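Local coordinates for endo-1,3-beta-glucanase, family GH16 (Zobellia galactanivorans, PDB 5FUI), which probably binds laminarin, a beta-1,3-glucan, through this family 6 carbohydrate-binding module attached to a laminarin-degrading enzyme, at residues A[12-17]-A[125-130]; A[29-34]-A[96-101]; A[63-68]-A[90-95]. All coordinates share one frame; numbering follows the deposited sequence.

Interaction 1 of 3, residues A[12-17]-A[125-130]; sequences KIEAES and INWIRI. With MG (magnesium ion), chain E.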
loop_
_atom_site.group_PDB
_atom_site.type_symbol
_atom_site.label_atom_id
_atom_site.label_comp_id
_atom_site.label_asym_id
_atom_site.label_seq_id
_atom_site.Cartn_x
_atom_site.Cartn_y
_atom_site.Cartn_z
ATOM N N LYS A 12 5.619 0.236 10.467
ATOM C CA LYS A 12 5.141 1.241 9.527
ATOM C C LYS A 12 6.108 1.368 8.377
ATOM O O LYS A 12 7.346 1.561 8.586
ATOM C CB LYS A 12 4.878 2.578 10.246
ATOM C CG LYS A 12 4.245 3.673 9.421
ATOM C CD LYS A 12 3.917 4.775 10.434
ATOM C CE LYS A 12 3.242 5.923 9.780
ATOM N NZ LYS A 12 3.420 7.197 10.510
ATOM N N ILE A 13 5.603 1.168 7.148
ATOM C CA ILE A 13 6.409 1.259 5.901
ATOM C C ILE A 13 5.991 2.532 5.195
ATOM O O ILE A 13 4.834 2.662 4.756
ATOM C CB ILE A 13 6.152 0.091 4.941
ATOM C CG1 ILE A 13 6.460 -1.225 5.644
ATOM C CG2 ILE A 13 6.942 0.179 3.627
ATOM C CD1 ILE A 13 5.726 -2.406 4.980
ATOM N N GLU A 14 6.911 3.513 5.048
ATOM C CA GLU A 14 6.552 4.740 4.341
ATOM C C GLU A 14 6.393 4.358 2.876
ATOM O O GLU A 14 7.215 3.623 2.338
ATOM C CB GLU A 14 7.598 5.885 4.508
ATOM C CG GLU A 14 7.647 6.361 5.955
ATOM C CD GLU A 14 6.264 7.029 6.383
ATOM O OE1 GLU A 14 5.464 7.537 5.503
ATOM O OE2 GLU A 14 5.986 7.082 7.584
ATOM N N ALA A 15 5.302 4.753 2.245
ATOM C CA ALA A 15 5.006 4.230 0.890
ATOM C C ALA A 15 6.095 4.671 -0.120
ATOM O O ALA A 15 6.251 4.045 -1.180
ATOM C CB ALA A 15 3.601 4.680 0.427
ATOM N N GLU A 16 6.723 5.857 0.151
ATOM C CA GLU A 16 7.741 6.410 -0.758
ATOM C C GLU A 16 9.073 5.631 -0.641
ATOM O O GLU A 16 10.008 5.958 -1.323
ATOM C CB GLU A 16 7.876 7.920 -0.528
ATOM C CG GLU A 16 8.602 8.311 0.757
ATOM C CD GLU A 16 7.678 8.452 1.961
ATOM O OE1 GLU A 16 6.536 7.894 1.982
ATOM O OE2 GLU A 16 8.038 9.181 2.917
ATOM N N SER A 17 9.159 4.656 0.258
ATOM C CA SER A 17 10.398 3.902 0.548
ATOM C C SER A 17 10.584 2.701 -0.332
ATOM O O SER A 17 11.461 1.858 -0.074
ATOM C CB SER A 17 10.450 3.522 2.037
ATOM O OG SER A 17 9.588 2.411 2.310
ATOM N N ILE A 125 -0.967 7.175 -1.863
ATOM C CA ILE A 125 -0.736 6.460 -0.614
ATOM C C ILE A 125 0.467 7.043 0.142
ATOM O O ILE A 125 1.504 7.329 -0.455
ATOM C CB ILE A 125 -0.573 4.934 -0.904
ATOM C CG1 ILE A 125 -0.282 4.223 0.409
ATOM C CG2 ILE A 125 0.577 4.686 -1.974
ATOM C CD1 ILE A 125 -0.488 2.705 0.308
ATOM N N ASN A 126 0.284 7.183 1.448
ATOM C CA ASN A 126 1.253 7.803 2.334
ATOM C C ASN A 126 2.141 6.712 3.022
ATOM O O ASN A 126 3.401 6.794 2.994
ATOM C CB ASN A 126 0.532 8.682 3.397
ATOM C CG ASN A 126 1.465 9.375 4.370
ATOM O OD1 ASN A 126 2.662 9.406 4.199
ATOM N ND2 ASN A 126 0.876 9.974 5.425
ATOM N N TRP A 127 1.485 5.678 3.567
ATOM C CA TRP A 127 2.214 4.627 4.269
ATOM C C TRP A 127 1.310 3.403 4.364
ATOM O O TRP A 127 0.130 3.427 4.067
ATOM C CB TRP A 127 2.695 5.074 5.711
ATOM C CG TRP A 127 1.713 5.768 6.578
ATOM C CD1 TRP A 127 1.725 7.126 6.936
ATOM C CD2 TRP A 127 0.565 5.171 7.258
ATOM N NE1 TRP A 127 0.637 7.398 7.791
ATOM C CE2 TRP A 127 -0.074 6.260 8.030
ATOM C CE3 TRP A 127 0.007 3.854 7.339
ATOM C CZ2 TRP A 127 -1.162 6.042 8.858
ATOM C CZ3 TRP A 127 -1.149 3.693 8.142
ATOM C CH2 TRP A 127 -1.719 4.751 8.851
ATOM N N ILE A 128 1.978 2.322 4.784
ATOM C CA ILE A 128 1.411 1.028 5.071
ATOM C C ILE A 128 1.762 0.694 6.547
ATOM O O ILE A 128 2.897 0.977 6.994
ATOM C CB ILE A 128 1.978 -0.096 4.146
ATOM C CG1 ILE A 128 1.819 0.273 2.654
ATOM C CG2 ILE A 128 1.308 -1.441 4.478
ATOM C CD1 ILE A 128 3.131 0.653 1.998
ATOM N N ARG A 129 0.824 0.114 7.310
ATOM C CA ARG A 129 1.130 -0.291 8.707
ATOM C C ARG A 129 0.638 -1.693 8.893
ATOM O O ARG A 129 -0.523 -2.002 8.672
ATOM C CB ARG A 129 0.477 0.744 9.670
ATOM C CG ARG A 129 0.749 0.494 11.144
ATOM C CD ARG A 129 0.483 1.747 11.997
ATOM N NE ARG A 129 -0.897 2.145 11.924
ATOM C CZ ARG A 129 -1.386 3.407 12.049
ATOM N NH1 ARG A 129 -0.525 4.424 12.311
ATOM N NH2 ARG A 129 -2.753 3.564 11.909
ATOM N N ILE A 130 1.540 -2.512 9.438
ATOM C CA ILE A 130 1.280 -3.924 9.647
ATOM C C ILE A 130 1.233 -4.219 11.160
ATOM O O ILE A 130 2.221 -3.861 11.845
ATOM C CB ILE A 130 2.317 -4.826 8.943
ATOM C CG1 ILE A 130 2.260 -4.554 7.410
ATOM C CG2 ILE A 130 2.073 -6.319 9.286
ATOM C CD1 ILE A 130 3.471 -5.114 6.598
HETATM MG MG MG E . 4.760 8.713 3.367
HETATM O O HOH W 1 6.094 10.012 4.783
#

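Interaction 2 of 3, residues A[29-34]-A[96-101]; sequences CSEGGE and QNWTTV. With MG (magnesium ion), chain E.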
loop_
_atom_site.group_PDB
_atom_site.type_symbol
_atom_site.label_atom_id
_atom_site.label_comp_id
_atom_site.label_asym_id
_atom_site.label_seq_id
_atom_site.Cartn_x
_atom_site.Cartn_y
_atom_site.Cartn_z
ATOM N N CYS A 29 3.714 15.379 1.180
ATOM C CA CYS A 29 2.419 14.902 1.692
ATOM C C CYS A 29 1.991 15.925 2.814
ATOM O O CYS A 29 2.834 16.322 3.645
ATOM C CB CYS A 29 2.641 13.497 2.268
ATOM S SG CYS A 29 1.177 12.784 3.027
ATOM N N SER A 30 0.709 16.182 2.881
ATOM C CA SER A 30 0.143 17.071 3.916
ATOM C C SER A 30 0.313 16.545 5.309
ATOM O O SER A 30 0.239 17.317 6.260
ATOM C CB SER A 30 -1.353 17.351 3.654
ATOM O OG SER A 30 -2.125 16.147 3.803
ATOM N N GLU A 31 0.537 15.237 5.436
ATOM C CA GLU A 31 0.779 14.582 6.729
ATOM C C GLU A 31 2.247 14.489 7.103
ATOM O O GLU A 31 2.586 13.830 8.093
ATOM C CB GLU A 31 0.115 13.195 6.776
ATOM C CG GLU A 31 -1.376 13.361 6.553
ATOM C CD GLU A 31 -2.240 12.130 6.890
ATOM O OE1 GLU A 31 -1.759 10.990 6.775
ATOM O OE2 GLU A 31 -3.393 12.337 7.268
ATOM N N GLY A 32 3.095 15.177 6.309
ATOM C CA GLY A 32 4.551 15.198 6.510
ATOM C C GLY A 32 5.187 14.141 5.623
ATOM O O GLY A 32 4.541 13.186 5.173
ATOM N N GLY A 33 6.484 14.322 5.406
ATOM C CA GLY A 33 7.191 13.432 4.494
ATOM C C GLY A 33 6.623 13.530 3.064
ATOM O O GLY A 33 6.216 14.584 2.573
ATOM N N GLU A 34 6.575 12.371 2.435
ATOM C CA GLU A 34 6.148 12.246 1.028
ATOM C C GLU A 34 4.989 11.263 0.970
ATOM O O GLU A 34 4.810 10.412 1.876
ATOM C CB GLU A 34 7.331 11.827 0.026
ATOM C CG GLU A 34 8.370 12.903 -0.097
ATOM C CD GLU A 34 9.581 12.314 -0.837
ATOM O OE1 GLU A 34 10.254 11.396 -0.272
ATOM O OE2 GLU A 34 9.800 12.713 -1.983
ATOM N N GLN A 96 -5.164 15.223 -0.949
ATOM C CA GLN A 96 -4.535 15.186 0.373
ATOM C C GLN A 96 -5.574 15.097 1.457
ATOM O O GLN A 96 -5.373 15.573 2.522
ATOM C CB GLN A 96 -3.531 16.362 0.601
ATOM C CG GLN A 96 -2.410 16.483 -0.428
ATOM C CD GLN A 96 -1.315 15.450 -0.254
ATOM O OE1 GLN A 96 -0.713 15.032 -1.274
ATOM N NE2 GLN A 96 -0.992 15.110 0.930
ATOM N N ASN A 97 -6.692 14.483 1.137
ATOM C CA ASN A 97 -7.689 14.132 2.145
ATOM C C ASN A 97 -7.457 12.660 2.489
ATOM O O ASN A 97 -7.797 11.808 1.695
ATOM C CB ASN A 97 -9.131 14.321 1.642
ATOM C CG ASN A 97 -9.514 15.769 1.494
ATOM O OD1 ASN A 97 -10.623 16.044 1.063
ATOM N ND2 ASN A 97 -8.685 16.632 1.830
ATOM N N TRP A 98 -6.829 12.382 3.614
ATOM C CA TRP A 98 -6.350 10.997 3.857
ATOM C C TRP A 98 -7.300 10.227 4.708
ATOM O O TRP A 98 -8.015 10.788 5.566
ATOM C CB TRP A 98 -4.988 11.101 4.597
ATOM C CG TRP A 98 -3.992 11.752 3.715
ATOM C CD1 TRP A 98 -3.617 13.112 3.697
ATOM C CD2 TRP A 98 -3.266 11.081 2.655
ATOM N NE1 TRP A 98 -2.721 13.325 2.654
ATOM C CE2 TRP A 98 -2.478 12.131 1.983
ATOM C CE3 TRP A 98 -3.166 9.764 2.211
ATOM C CZ2 TRP A 98 -1.653 11.846 0.882
ATOM C CZ3 TRP A 98 -2.384 9.520 1.045
ATOM C CH2 TRP A 98 -1.597 10.525 0.434
ATOM N N THR A 99 -7.313 8.894 4.486
ATOM C CA THR A 99 -8.114 7.974 5.274
ATOM C C THR A 99 -7.369 6.643 5.367
ATOM O O THR A 99 -6.460 6.396 4.547
ATOM C CB THR A 99 -9.551 7.820 4.635
ATOM O OG1 THR A 99 -10.377 7.234 5.657
ATOM C CG2 THR A 99 -9.492 6.905 3.369
ATOM N N THR A 100 -7.719 5.819 6.332
ATOM C CA THR A 100 -7.037 4.532 6.469
ATOM C C THR A 100 -7.957 3.360 6.188
ATOM O O THR A 100 -9.005 3.191 6.839
ATOM C CB THR A 100 -6.492 4.395 7.900
ATOM O OG1 THR A 100 -5.613 5.520 8.174
ATOM C CG2 THR A 100 -5.608 3.128 8.025
ATOM N N VAL A 101 -7.627 2.613 5.122
ATOM C CA VAL A 101 -8.368 1.372 4.842
ATOM C C VAL A 101 -7.491 0.201 5.280
ATOM O O VAL A 101 -6.284 0.342 5.535
ATOM C CB VAL A 101 -8.775 1.270 3.333
ATOM C CG1 VAL A 101 -9.761 2.436 2.979
ATOM C CG2 VAL A 101 -7.497 1.252 2.428
HETATM MG MG MG E . 4.760 8.713 3.367
HETATM O O HOH W 1 6.094 10.012 4.783
#

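Interaction 3 of 3, residues A[63-68]-A[90-95]; sequences RVASAV and PNTGGW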
loop_
_atom_site.group_PDB
_atom_site.type_symbol
_atom_site.label_atom_id
_atom_site.label_comp_id
_atom_site.label_asym_id
_atom_site.label_seq_id
_atom_site.Cartn_x
_atom_site.Cartn_y
_atom_site.Cartn_z
ATOM N N ARG A 63 -2.740 4.104 4.320
ATOM C CA ARG A 63 -3.108 5.532 4.445
ATOM C C ARG A 63 -3.178 6.109 3.075
ATOM O O ARG A 63 -2.165 6.283 2.383
ATOM C CB ARG A 63 -2.128 6.242 5.362
ATOM C CG ARG A 63 -2.453 7.714 5.733
ATOM C CD ARG A 63 -3.716 7.678 6.618
ATOM N NE ARG A 63 -3.990 9.031 7.146
ATOM C CZ ARG A 63 -5.084 9.324 7.856
ATOM N NH1 ARG A 63 -6.020 8.378 8.127
ATOM N NH2 ARG A 63 -5.286 10.593 8.281
ATOM N N VAL A 64 -4.415 6.329 2.619
ATOM C CA VAL A 64 -4.717 6.593 1.168
ATOM C C VAL A 64 -5.577 7.849 0.980
ATOM O O VAL A 64 -6.257 8.283 1.913
ATOM C CB VAL A 64 -5.422 5.380 0.489
ATOM C CG1 VAL A 64 -4.425 4.191 0.448
ATOM C CG2 VAL A 64 -6.726 4.985 1.184
ATOM N N ALA A 65 -5.574 8.412 -0.234
ATOM C CA ALA A 65 -6.460 9.512 -0.577
ATOM C C ALA A 65 -6.870 9.396 -2.013
ATOM O O ALA A 65 -6.106 8.834 -2.855
ATOM C CB ALA A 65 -5.649 10.814 -0.427
ATOM N N SER A 66 -8.032 10.040 -2.353
ATOM C CA SER A 66 -8.372 10.111 -3.783
ATOM C C SER A 66 -9.428 11.186 -3.926
ATOM O O SER A 66 -10.349 11.288 -3.103
ATOM C CB SER A 66 -8.945 8.797 -4.333
ATOM O OG SER A 66 -9.243 9.006 -5.716
ATOM N N ALA A 67 -9.282 11.967 -5.011
ATOM C CA ALA A 67 -10.368 12.891 -5.382
ATOM C C ALA A 67 -11.418 12.276 -6.309
ATOM O O ALA A 67 -12.395 13.022 -6.697
ATOM C CB ALA A 67 -9.791 14.171 -5.974
ATOM N N VAL A 68 -11.280 10.978 -6.654
ATOM C CA VAL A 68 -12.131 10.361 -7.641
ATOM C C VAL A 68 -12.636 9.032 -7.075
ATOM O O VAL A 68 -12.260 8.595 -5.990
ATOM C CB VAL A 68 -11.450 10.196 -9.025
ATOM C CG1 VAL A 68 -11.083 11.580 -9.557
ATOM C CG2 VAL A 68 -10.279 9.222 -8.945
ATOM N N PRO A 90 -11.464 4.889 -1.023
ATOM C CA PRO A 90 -12.615 5.764 -1.034
ATOM C C PRO A 90 -12.325 7.042 -1.777
ATOM O O PRO A 90 -11.188 7.515 -1.810
ATOM C CB PRO A 90 -12.862 6.071 0.479
ATOM C CG PRO A 90 -12.265 4.795 1.139
ATOM C CD PRO A 90 -11.018 4.535 0.349
ATOM N N ASN A 91 -13.385 7.628 -2.310
ATOM C CA ASN A 91 -13.296 9.026 -2.791
ATOM C C ASN A 91 -13.351 9.956 -1.562
ATOM O O ASN A 91 -14.417 10.163 -0.913
ATOM C CB ASN A 91 -14.415 9.334 -3.745
ATOM C CG ASN A 91 -14.268 10.720 -4.332
ATOM O OD1 ASN A 91 -13.618 11.592 -3.782
ATOM N ND2 ASN A 91 -14.920 10.927 -5.539
ATOM N N THR A 92 -12.189 10.353 -1.086
ATOM C CA THR A 92 -12.086 11.174 0.122
ATOM C C THR A 92 -12.232 12.651 -0.224
ATOM O O THR A 92 -12.180 13.493 0.678
ATOM C CB THR A 92 -10.694 10.991 0.779
ATOM O OG1 THR A 92 -9.692 11.436 -0.168
ATOM C CG2 THR A 92 -10.442 9.483 1.141
ATOM N N GLY A 93 -12.504 12.903 -1.550
ATOM C CA GLY A 93 -12.770 14.295 -2.013
ATOM C C GLY A 93 -11.566 15.189 -2.134
ATOM O O GLY A 93 -11.751 16.406 -2.305
ATOM N N GLY A 94 -10.344 14.688 -2.065
ATOM C CA GLY A 94 -9.209 15.580 -2.298
ATOM C C GLY A 94 -7.971 14.711 -2.322
ATOM O O GLY A 94 -7.937 13.587 -1.730
ATOM N N TRP A 95 -6.951 15.205 -3.023
ATOM C CA TRP A 95 -5.689 14.475 -3.199
ATOM C C TRP A 95 -4.866 14.355 -1.920
ATOM O O TRP A 95 -3.960 13.521 -1.807
ATOM C CB TRP A 95 -4.904 15.102 -4.342
ATOM C CG TRP A 95 -5.653 14.961 -5.645
ATOM C CD1 TRP A 95 -6.203 15.954 -6.420
ATOM C CD2 TRP A 95 -5.971 13.694 -6.294
ATOM N NE1 TRP A 95 -6.855 15.386 -7.518
ATOM C CE2 TRP A 95 -6.747 14.012 -7.482
ATOM C CE3 TRP A 95 -5.665 12.338 -6.026
ATOM C CZ2 TRP A 95 -7.166 13.023 -8.374
ATOM C CZ3 TRP A 95 -6.129 11.357 -6.883
ATOM C CH2 TRP A 95 -6.851 11.700 -8.060
HETATM O O HOH W 2 -14.944 13.261 -7.645
#

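Interaction 1 of 3, residues A[12-17]-A[125-130]
K12 lies across the indole of W127, its extended chain bringing CE over the five-membered ring, 3.4 Å from the centroid and almost on the ring normal. K12 NZ stands 4.2 Å from the centroid of that W127 ring, a cation-pi contact over the same face, and makes a long salt bridge to E14 OE2 (3.9 Å). W127 CG sits between the backbone N and the carbonyl carbon (chi1 46°), which turns the ring to meet the lysine; W127 CH2 lies 3.3 Å above the R129 guanidinium plane. Backbone hydrogen bonds between I13 and I128, in both directions, fix the antiparallel pairing. On the face carrying these two side chains, I13 CD1 meets I130 CD1 at 3.9 Å. Just beyond the strand end, A15 CB touches I125 CG2 (3.9 Å) and, more loosely, I128 CD1. An alanine in place of W127 would probably open a gap beneath the K12 chain. E14 OE1 (2.5 Å), E16 OE1, and N126 OD1 and O (each 2.4 Å) bind the magnesium ion, with E34 O and a water completing six ligands. N126 O also accepts A15 N, and N126 ND2 bonds E31. Two carboxylates on one cation imply negative charge that the metal probably offsets, tying the first and last strands together.

Interaction 2 of 3, residues A[29-34]-A[96-101]
Q96 opens the second segment by laying its CB 3.5 Å from S30 OG. The chain then turns into strand 97-107, and W98 brings its indole up to the 29-34 loop. S30 OG comes to the ring edge in the indole plane, where W98 NE1 gives it a weak, bent hydrogen bond of 3.1 Å (128° at the hydrogen). Farther round the same ring, C29 SG touches W98 CZ2 at 3.7 Å, an oblique sulfur-aromatic contact; SG is anti to the backbone N (chi1 177°) and also accepts E31 N at 3.5 Å. Near the root of the ring, E31 OE2 lies 3.3 Å from W98 CB and E31 CD 3.6 Å from W98 CG, with the carboxylate tilted 35° from the ring plane. That carboxylate is held elsewhere, OE2 in a salt bridge to R63 and OE1 in a hydrogen bond from N126 ND2. A type I turn from C29 to G32 presents all three side chains, and E34 O at the end of the loop binds magnesium. The chemistry implies a division of labour: across the two segments W98 meets the loop through packing and the weak bond to S30 OG, while the bonds of E31 to R63 and N126 tie the loop to the sheet.

Interaction 3 of 3, residues A[63-68]-A[90-95]
A67 CB sits over one face of the W95 indole, 3.6 Å from the centroid of the five-membered ring and 22° off its normal, a CH-pi contact. The ring is brought there by CG lying anti to the carbonyl carbon (chi1 -64°), and V68 CG2 adds a looser touch at W95 CH2, 4.3 Å away. The polar part gathers on the carbonyl of S66. T92 N reaches S66 O at 2.9 Å in a weak, bent bond (125° at the hydrogen), and T92 OG1 stands 3.0 Å from S66 O, although that hydroxyl also bonds N97 O. Two side-chain turns shape the loops: S66 OG accepts V68 N at 3.0 Å, an ST turn, and N91 OD1 accepts G93 N at 2.8 Å in the carbonyl plane, an Asx turn. S66 OG is further held by G122 O, and N91 ND2 by D69. One water spans the segments, donating to A67 O and accepting from N91 ND2. W95 also touches a bound 2-aminomethyl-pyridine. The contact fastens the end of strand 56-66 to the loop that leads from strand 82-88 into strand 97-107, its neighbour in the sheet, with N124 of strand 124-131 against W95.

In the fold
All three contacts reach the four-stranded antiparallel sheet, ordered 10-14, 124-131, 56-66, 97-107. Interaction 1 joins its first two strands, the 96-101 segment of interaction 2 lies on the far edge strand, and interaction 3 holds the end of 56-66 between them. Along the chain they enclose one another: 63-68 with 90-95 innermost, then 29-34 with 96-101, then 12-17 with 125-130. Centres of interactions 1 and 2 lie about 10 Å apart, as do those of 2 and 3; 1 and 3 are about 16 Å apart. Interactions 1 and 2 share the magnesium ion; R63, in segment 63-68, salt-bridges E31, and T92 OG1 bonds N97 O. The contacts thus run along one sheet of the beta-sandwich, from metal site to ligand-touching W95.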